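Local coordinates for minor structural protein 5 (Lactococcus phage Tuc2009, PDB 5E7T) that probably serves as an accessory component of the phage baseplate, perhaps binding carbohydrate on the host cell surface during adhesion, at residues B[58-69]-B[159-170]. Sequence-based numbering, arbitrary orientation.
Sequences MKGTNAWVNKDL and AILNVGFFGQQE
One face of the W64 indole takes the edge of the F166 ring, with F166 CE2 3.5 Å above the ring plane of W64 and the two planes 66° apart, an edge-to-face stack on the outer face of the sheet. A63 N lies over one face of the F166 ring. W64 CE3 comes within 3.4 Å of G164 CA, where there is no side chain to block the ring. The F165 ring is met edge-on by M58 CB and by V65 CG2, the latter 3.7 Å from F165 CE2. M58 bends at chi2 and chi3, which brings its CE to V163 CG1 and L161 CG. M58, V65, L161, V163 and F165 face inward in a β-sandwich consistent with the galactose-binding-domain-like family: strand 63-68 edges one sheet, antiparallel to strand 157-166, and M58 comes from the facing sheet, where its backbone is hydrogen-bonded to F173. Paired backbone bonds link A63 with F165, V65 with V163 (V65 N to V163 O, 2.8 Å) and K67 with L161. N62 and A63 both face F165, a G1 β-bulge that ends the ladder. Beyond it, K59 NZ reaches E170 OE2 at 2.8 Å on its syn side, 29° out of the carboxylate plane, a salt bridge.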
ATOM      1  N   MET B  58     -47.102 -21.031 -36.029  1.00 61.76           N
ATOM      2  CA  MET B  58     -46.720 -20.322 -37.236  1.00 62.90           C
ATOM      3  C   MET B  58     -47.995 -19.874 -37.938  1.00 68.39           C
ATOM      4  O   MET B  58     -48.857 -20.714 -38.202  1.00 68.22           O
ATOM      5  CB  MET B  58     -45.904 -21.240 -38.140  1.00 64.92           C
ATOM      6  CG  MET B  58     -44.839 -22.027 -37.416  1.00 68.97           C
ATOM      7  SD  MET B  58     -43.356 -21.062 -37.236  1.00 75.47           S
ATOM      8  CE  MET B  58     -42.399 -21.736 -38.484  1.00 71.72           C
ATOM      9  N   LYS B  59     -48.121 -18.545 -38.219  1.00 65.62           N
ATOM     10  CA  LYS B  59     -49.295 -17.874 -38.807  1.00 65.79           C
ATOM     11  C   LYS B  59     -48.858 -16.851 -39.860  1.00 69.85           C
ATOM     12  O   LYS B  59     -48.001 -16.006 -39.598  1.00 70.46           O
ATOM     13  CB  LYS B  59     -50.040 -17.138 -37.675  1.00 68.50           C
ATOM     14  CG  LYS B  59     -51.509 -16.840 -37.890  1.00 71.48           C
ATOM     15  CD  LYS B  59     -52.117 -16.493 -36.534  1.00 81.84           C
ATOM     16  CE  LYS B  59     -53.543 -16.015 -36.595  1.00112.27           C
ATOM     17  NZ  LYS B  59     -53.657 -14.624 -37.132  1.00131.77           N
ATOM     18  N   GLY B  60     -49.478 -16.896 -41.023  1.00 65.55           N
ATOM     19  CA  GLY B  60     -49.143 -15.945 -42.068  1.00 66.03           C
ATOM     20  C   GLY B  60     -50.091 -15.968 -43.240  1.00 71.68           C
ATOM     21  O   GLY B  60     -50.807 -16.957 -43.440  1.00 70.84           O
ATOM     22  N   THR B  61     -50.095 -14.863 -44.021  1.00 69.89           N
ATOM     23  CA  THR B  61     -50.905 -14.709 -45.234  1.00 70.42           C
ATOM     24  C   THR B  61     -49.977 -14.156 -46.320  1.00 73.78           C
ATOM     25  O   THR B  61     -49.524 -13.018 -46.201  1.00 75.42           O
ATOM     26  CB  THR B  61     -52.162 -13.845 -44.961  1.00 78.34           C
ATOM     27  OG1 THR B  61     -52.577 -14.004 -43.604  1.00 81.24           O
ATOM     28  CG2 THR B  61     -53.317 -14.190 -45.876  1.00 74.49           C
ATOM     29  N   ASN B  62     -49.662 -14.980 -47.346  1.00 68.66           N
ATOM     30  CA  ASN B  62     -48.735 -14.654 -48.447  1.00 69.16           C
ATOM     31  C   ASN B  62     -47.439 -14.164 -47.856  1.00 74.97           C
ATOM     32  O   ASN B  62     -47.009 -13.014 -48.053  1.00 75.78           O
ATOM     33  CB  ASN B  62     -49.325 -13.673 -49.445  1.00 70.37           C
ATOM     34  CG  ASN B  62     -50.418 -14.261 -50.279  1.00 91.01           C
ATOM     35  OD1 ASN B  62     -51.512 -13.704 -50.380  1.00 84.65           O
ATOM     36  ND2 ASN B  62     -50.135 -15.375 -50.935  1.00 81.58           N
ATOM     37  N   ALA B  63     -46.851 -15.044 -47.048  1.00 71.31           N
ATOM     38  CA  ALA B  63     -45.679 -14.707 -46.276  1.00 70.96           C
ATOM     39  C   ALA B  63     -44.844 -15.886 -45.863  1.00 74.06           C
ATOM     40  O   ALA B  63     -45.337 -17.018 -45.734  1.00 72.08           O
ATOM     41  CB  ALA B  63     -46.111 -13.953 -45.024  1.00 72.25           C
ATOM     42  N   TRP B  64     -43.569 -15.572 -45.588  1.00 70.68           N
ATOM     43  CA  TRP B  64     -42.604 -16.473 -45.010  1.00 69.00           C
ATOM     44  C   TRP B  64     -42.625 -16.147 -43.531  1.00 72.80           C
ATOM     45  O   TRP B  64     -42.597 -14.969 -43.150  1.00 74.01           O
ATOM     46  CB  TRP B  64     -41.224 -16.221 -45.588  1.00 68.16           C
ATOM     47  CG  TRP B  64     -41.150 -16.497 -47.054  1.00 69.94           C
ATOM     48  CD1 TRP B  64     -41.024 -15.580 -48.065  1.00 74.55           C
ATOM     49  CD2 TRP B  64     -41.235 -17.778 -47.680  1.00 68.27           C
ATOM     50  NE1 TRP B  64     -40.981 -16.224 -49.284  1.00 73.77           N
ATOM     51  CE2 TRP B  64     -41.116 -17.576 -49.074  1.00 73.35           C
ATOM     52  CE3 TRP B  64     -41.331 -19.080 -47.196  1.00 67.89           C
ATOM     53  CZ2 TRP B  64     -41.152 -18.632 -49.986  1.00 71.97           C
ATOM     54  CZ3 TRP B  64     -41.381 -20.119 -48.101  1.00 69.33           C
ATOM     55  CH2 TRP B  64     -41.285 -19.893 -49.478  1.00 70.80           C
ATOM     56  N   VAL B  65     -42.760 -17.179 -42.698  1.00 67.14           N
ATOM     57  CA  VAL B  65     -42.786 -17.042 -41.247  1.00 66.18           C
ATOM     58  C   VAL B  65     -41.584 -17.825 -40.751  1.00 69.74           C
ATOM     59  O   VAL B  65     -41.422 -18.982 -41.137  1.00 70.20           O
ATOM     60  CB  VAL B  65     -44.110 -17.593 -40.633  1.00 68.55           C
ATOM     61  CG1 VAL B  65     -44.158 -17.401 -39.115  1.00 67.80           C
ATOM     62  CG2 VAL B  65     -45.329 -16.965 -41.295  1.00 69.36           C
ATOM     63  N   ASN B  66     -40.733 -17.211 -39.925  1.00 64.63           N
ATOM     64  CA  ASN B  66     -39.617 -17.947 -39.348  1.00 62.74           C
ATOM     65  C   ASN B  66     -39.398 -17.614 -37.869  1.00 66.83           C
ATOM     66  O   ASN B  66     -39.934 -16.618 -37.370  1.00 68.99           O
ATOM     67  CB  ASN B  66     -38.341 -17.805 -40.170  1.00 63.20           C
ATOM     68  CG  ASN B  66     -37.679 -16.464 -40.127  1.00 83.82           C
ATOM     69  OD1 ASN B  66     -37.032 -16.096 -39.144  1.00 75.27           O
ATOM     70  ND2 ASN B  66     -37.742 -15.752 -41.239  1.00 79.76           N
ATOM     71  N   LYS B  67     -38.674 -18.497 -37.162  1.00 60.29           N
ATOM     72  CA  LYS B  67     -38.279 -18.339 -35.758  1.00 59.02           C
ATOM     73  C   LYS B  67     -36.789 -18.657 -35.761  1.00 63.21           C
ATOM     74  O   LYS B  67     -36.395 -19.661 -36.343  1.00 62.85           O
ATOM     75  CB  LYS B  67     -39.063 -19.278 -34.805  1.00 59.27           C
ATOM     76  CG  LYS B  67     -40.598 -19.131 -34.834  1.00 70.57           C
ATOM     77  CD  LYS B  67     -41.132 -17.791 -34.316  1.00 80.14           C
ATOM     78  CE  LYS B  67     -42.463 -17.408 -34.921  1.00 86.07           C
ATOM     79  NZ  LYS B  67     -43.483 -17.105 -33.879  1.00 97.34           N
ATOM     80  N   ASP B  68     -35.953 -17.765 -35.224  1.00 60.42           N
ATOM     81  CA  ASP B  68     -34.505 -17.963 -35.219  1.00 59.86           C
ATOM     82  C   ASP B  68     -34.084 -19.096 -34.288  1.00 65.49           C
ATOM     83  O   ASP B  68     -34.442 -19.093 -33.092  1.00 66.63           O
ATOM     84  CB  ASP B  68     -33.770 -16.651 -34.887  1.00 62.35           C
ATOM     85  CG  ASP B  68     -32.253 -16.708 -34.885  1.00 73.49           C
ATOM     86  OD1 ASP B  68     -31.686 -17.548 -35.614  1.00 72.27           O
ATOM     87  OD2 ASP B  68     -31.629 -15.889 -34.171  1.00 84.31           O
ATOM     88  N   LEU B  69     -33.341 -20.081 -34.861  1.00 60.37           N
ATOM     89  CA  LEU B  69     -32.808 -21.248 -34.149  1.00 58.70           C
ATOM     90  C   LEU B  69     -31.307 -21.082 -33.902  1.00 66.39           C
ATOM     91  O   LEU B  69     -30.672 -21.982 -33.352  1.00 66.16           O
ATOM     92  CB  LEU B  69     -33.023 -22.542 -34.936  1.00 57.15           C
ATOM     93  CG  LEU B  69     -34.425 -22.950 -35.416  1.00 61.06           C
ATOM     94  CD1 LEU B  69     -34.346 -24.258 -36.139  1.00 59.23           C
ATOM     95  CD2 LEU B  69     -35.403 -23.102 -34.256  1.00 63.05           C
ATOM     96  N   ALA B 159     -29.615 -19.837 -39.004  1.00 56.27           N
ATOM     97  CA  ALA B 159     -30.270 -21.093 -38.627  1.00 54.50           C
ATOM     98  C   ALA B 159     -31.702 -20.746 -38.300  1.00 59.01           C
ATOM     99  O   ALA B 159     -31.938 -19.972 -37.371  1.00 59.22           O
ATOM    100  CB  ALA B 159     -29.598 -21.708 -37.422  1.00 54.28           C
ATOM    101  N   ILE B 160     -32.664 -21.244 -39.107  1.00 54.51           N
ATOM    102  CA  ILE B 160     -34.072 -20.914 -38.887  1.00 53.25           C
ATOM    103  C   ILE B 160     -35.014 -22.094 -39.024  1.00 58.80           C
ATOM    104  O   ILE B 160     -34.728 -23.067 -39.733  1.00 58.10           O
ATOM    105  CB  ILE B 160     -34.548 -19.742 -39.800  1.00 55.82           C
ATOM    106  CG1 ILE B 160     -34.363 -20.044 -41.296  1.00 54.19           C
ATOM    107  CG2 ILE B 160     -33.915 -18.430 -39.418  1.00 58.75           C
ATOM    108  CD1 ILE B 160     -35.096 -19.172 -42.200  1.00 49.98           C
ATOM    109  N   LEU B 161     -36.175 -21.965 -38.369  1.00 56.62           N
ATOM    110  CA  LEU B 161     -37.323 -22.835 -38.533  1.00 56.36           C
ATOM    111  C   LEU B 161     -38.202 -21.943 -39.408  1.00 64.03           C
ATOM    112  O   LEU B 161     -38.617 -20.865 -38.953  1.00 66.71           O
ATOM    113  CB  LEU B 161     -38.030 -23.155 -37.208  1.00 55.73           C
ATOM    114  CG  LEU B 161     -39.462 -23.687 -37.324  1.00 59.91           C
ATOM    115  CD1 LEU B 161     -39.513 -25.030 -37.964  1.00 58.86           C
ATOM    116  CD2 LEU B 161     -40.116 -23.765 -35.982  1.00 65.68           C
ATOM    117  N   ASN B 162     -38.435 -22.361 -40.667  1.00 58.00           N
ATOM    118  CA  ASN B 162     -39.195 -21.599 -41.638  1.00 57.67           C
ATOM    119  C   ASN B 162     -40.373 -22.366 -42.205  1.00 62.03           C
ATOM    120  O   ASN B 162     -40.328 -23.593 -42.300  1.00 62.52           O
ATOM    121  CB  ASN B 162     -38.252 -21.221 -42.761  1.00 57.70           C
ATOM    122  CG  ASN B 162     -38.786 -20.266 -43.788  1.00 75.94           C
ATOM    123  OD1 ASN B 162     -39.207 -20.677 -44.876  1.00 66.62           O
ATOM    124  ND2 ASN B 162     -38.679 -18.964 -43.506  1.00 67.78           N
ATOM    125  N   VAL B 163     -41.416 -21.623 -42.612  1.00 58.31           N
ATOM    126  CA  VAL B 163     -42.618 -22.080 -43.315  1.00 57.45           C
ATOM    127  C   VAL B 163     -43.155 -20.903 -44.127  1.00 63.16           C
ATOM    128  O   VAL B 163     -42.985 -19.754 -43.717  1.00 64.40           O
ATOM    129  CB  VAL B 163     -43.702 -22.753 -42.433  1.00 59.78           C
ATOM    130  CG1 VAL B 163     -44.395 -21.756 -41.532  1.00 60.01           C
ATOM    131  CG2 VAL B 163     -44.729 -23.501 -43.290  1.00 59.54           C
ATOM    132  N   GLY B 164     -43.757 -21.207 -45.274  1.00 58.77           N
ATOM    133  CA  GLY B 164     -44.348 -20.235 -46.172  1.00 58.89           C
ATOM    134  C   GLY B 164     -45.794 -20.551 -46.436  1.00 63.86           C
ATOM    135  O   GLY B 164     -46.128 -21.667 -46.835  1.00 62.24           O
ATOM    136  N   PHE B 165     -46.660 -19.567 -46.173  1.00 63.32           N
ATOM    137  CA  PHE B 165     -48.099 -19.669 -46.389  1.00 63.78           C
ATOM    138  C   PHE B 165     -48.441 -18.735 -47.542  1.00 69.21           C
ATOM    139  O   PHE B 165     -48.284 -17.515 -47.432  1.00 68.92           O
ATOM    140  CB  PHE B 165     -48.878 -19.267 -45.136  1.00 65.52           C
ATOM    141  CG  PHE B 165     -48.531 -19.985 -43.851  1.00 65.69           C
ATOM    142  CD1 PHE B 165     -49.187 -21.153 -43.490  1.00 68.09           C
ATOM    143  CD2 PHE B 165     -47.628 -19.435 -42.955  1.00 67.13           C
ATOM    144  CE1 PHE B 165     -48.929 -21.771 -42.264  1.00 67.75           C
ATOM    145  CE2 PHE B 165     -47.379 -20.048 -41.730  1.00 68.99           C
ATOM    146  CZ  PHE B 165     -48.035 -21.208 -41.391  1.00 66.43           C
ATOM    147  N   PHE B 166     -48.823 -19.321 -48.674  1.00 66.10           N
ATOM    148  CA  PHE B 166     -49.166 -18.557 -49.861  1.00 67.37           C
ATOM    149  C   PHE B 166     -50.519 -18.957 -50.399  1.00 73.89           C
ATOM    150  O   PHE B 166     -50.886 -20.136 -50.385  1.00 74.78           O
ATOM    151  CB  PHE B 166     -48.059 -18.623 -50.919  1.00 68.38           C
ATOM    152  CG  PHE B 166     -46.804 -17.933 -50.450  1.00 69.15           C
ATOM    153  CD1 PHE B 166     -46.657 -16.558 -50.583  1.00 71.49           C
ATOM    154  CD2 PHE B 166     -45.795 -18.649 -49.810  1.00 70.11           C
ATOM    155  CE1 PHE B 166     -45.522 -15.909 -50.101  1.00 72.04           C
ATOM    156  CE2 PHE B 166     -44.655 -17.995 -49.334  1.00 72.65           C
ATOM    157  CZ  PHE B 166     -44.534 -16.625 -49.476  1.00 71.19           C
ATOM    158  N   GLY B 167     -51.264 -17.957 -50.826  1.00 69.67           N
ATOM    159  CA  GLY B 167     -52.619 -18.129 -51.306  1.00 69.99           C
ATOM    160  C   GLY B 167     -53.525 -17.111 -50.656  1.00 75.35           C
ATOM    161  O   GLY B 167     -53.077 -16.323 -49.811  1.00 74.22           O
ATOM    162  N   GLN B 168     -54.807 -17.146 -51.045  1.00 74.12           N
ATOM    163  CA  GLN B 168     -55.850 -16.211 -50.622  1.00 76.19           C
ATOM    164  C   GLN B 168     -55.988 -16.061 -49.115  1.00 80.89           C
ATOM    165  O   GLN B 168     -55.907 -14.933 -48.612  1.00 81.55           O
ATOM    166  CB  GLN B 168     -57.192 -16.601 -51.257  1.00 78.41           C
ATOM    167  CG  GLN B 168     -57.933 -15.450 -51.898  1.00100.96           C
ATOM    168  CD  GLN B 168     -58.696 -15.924 -53.113  1.00127.07           C
ATOM    169  OE1 GLN B 168     -58.189 -15.892 -54.249  1.00119.82           O
ATOM    170  NE2 GLN B 168     -59.924 -16.399 -52.895  1.00121.56           N
ATOM    171  N   GLN B 169     -56.167 -17.196 -48.397  1.00 76.07           N
ATOM    172  CA  GLN B 169     -56.394 -17.187 -46.959  1.00 75.56           C
ATOM    173  C   GLN B 169     -55.168 -17.415 -46.116  1.00 79.32           C
ATOM    174  O   GLN B 169     -54.144 -17.926 -46.582  1.00 79.12           O
ATOM    175  CB  GLN B 169     -57.471 -18.193 -46.585  1.00 76.66           C
ATOM    176  CG  GLN B 169     -58.876 -17.787 -46.995  1.00 92.01           C
ATOM    177  CD  GLN B 169     -59.776 -18.984 -46.914  1.00115.61           C
ATOM    178  OE1 GLN B 169     -59.741 -19.877 -47.775  1.00111.47           O
ATOM    179  NE2 GLN B 169     -60.548 -19.068 -45.839  1.00111.13           N
ATOM    180  N   GLU B 170     -55.281 -17.024 -44.849  1.00 74.70           N
ATOM    181  CA  GLU B 170     -54.235 -17.183 -43.852  1.00 71.56           C
ATOM    182  C   GLU B 170     -54.175 -18.643 -43.509  1.00 75.35           C
ATOM    183  O   GLU B 170     -55.210 -19.320 -43.456  1.00 75.71           O
ATOM    184  CB  GLU B 170     -54.598 -16.387 -42.592  1.00 72.74           C
ATOM    185  CG  GLU B 170     -53.563 -16.425 -41.492  1.00 75.96           C
ATOM    186  CD  GLU B 170     -54.014 -15.727 -40.232  1.00 95.15           C
ATOM    187  OE1 GLU B 170     -54.909 -16.262 -39.537  1.00 78.33           O
ATOM    188  OE2 GLU B 170     -53.475 -14.634 -39.943  1.00 95.99           O
TER
HETATM  189  O   HOH W   1     -51.502 -17.290 -47.557  1.00 61.10           O
HETATM  190  O   HOH W   2     -29.261 -17.333 -37.334  1.00 58.70           O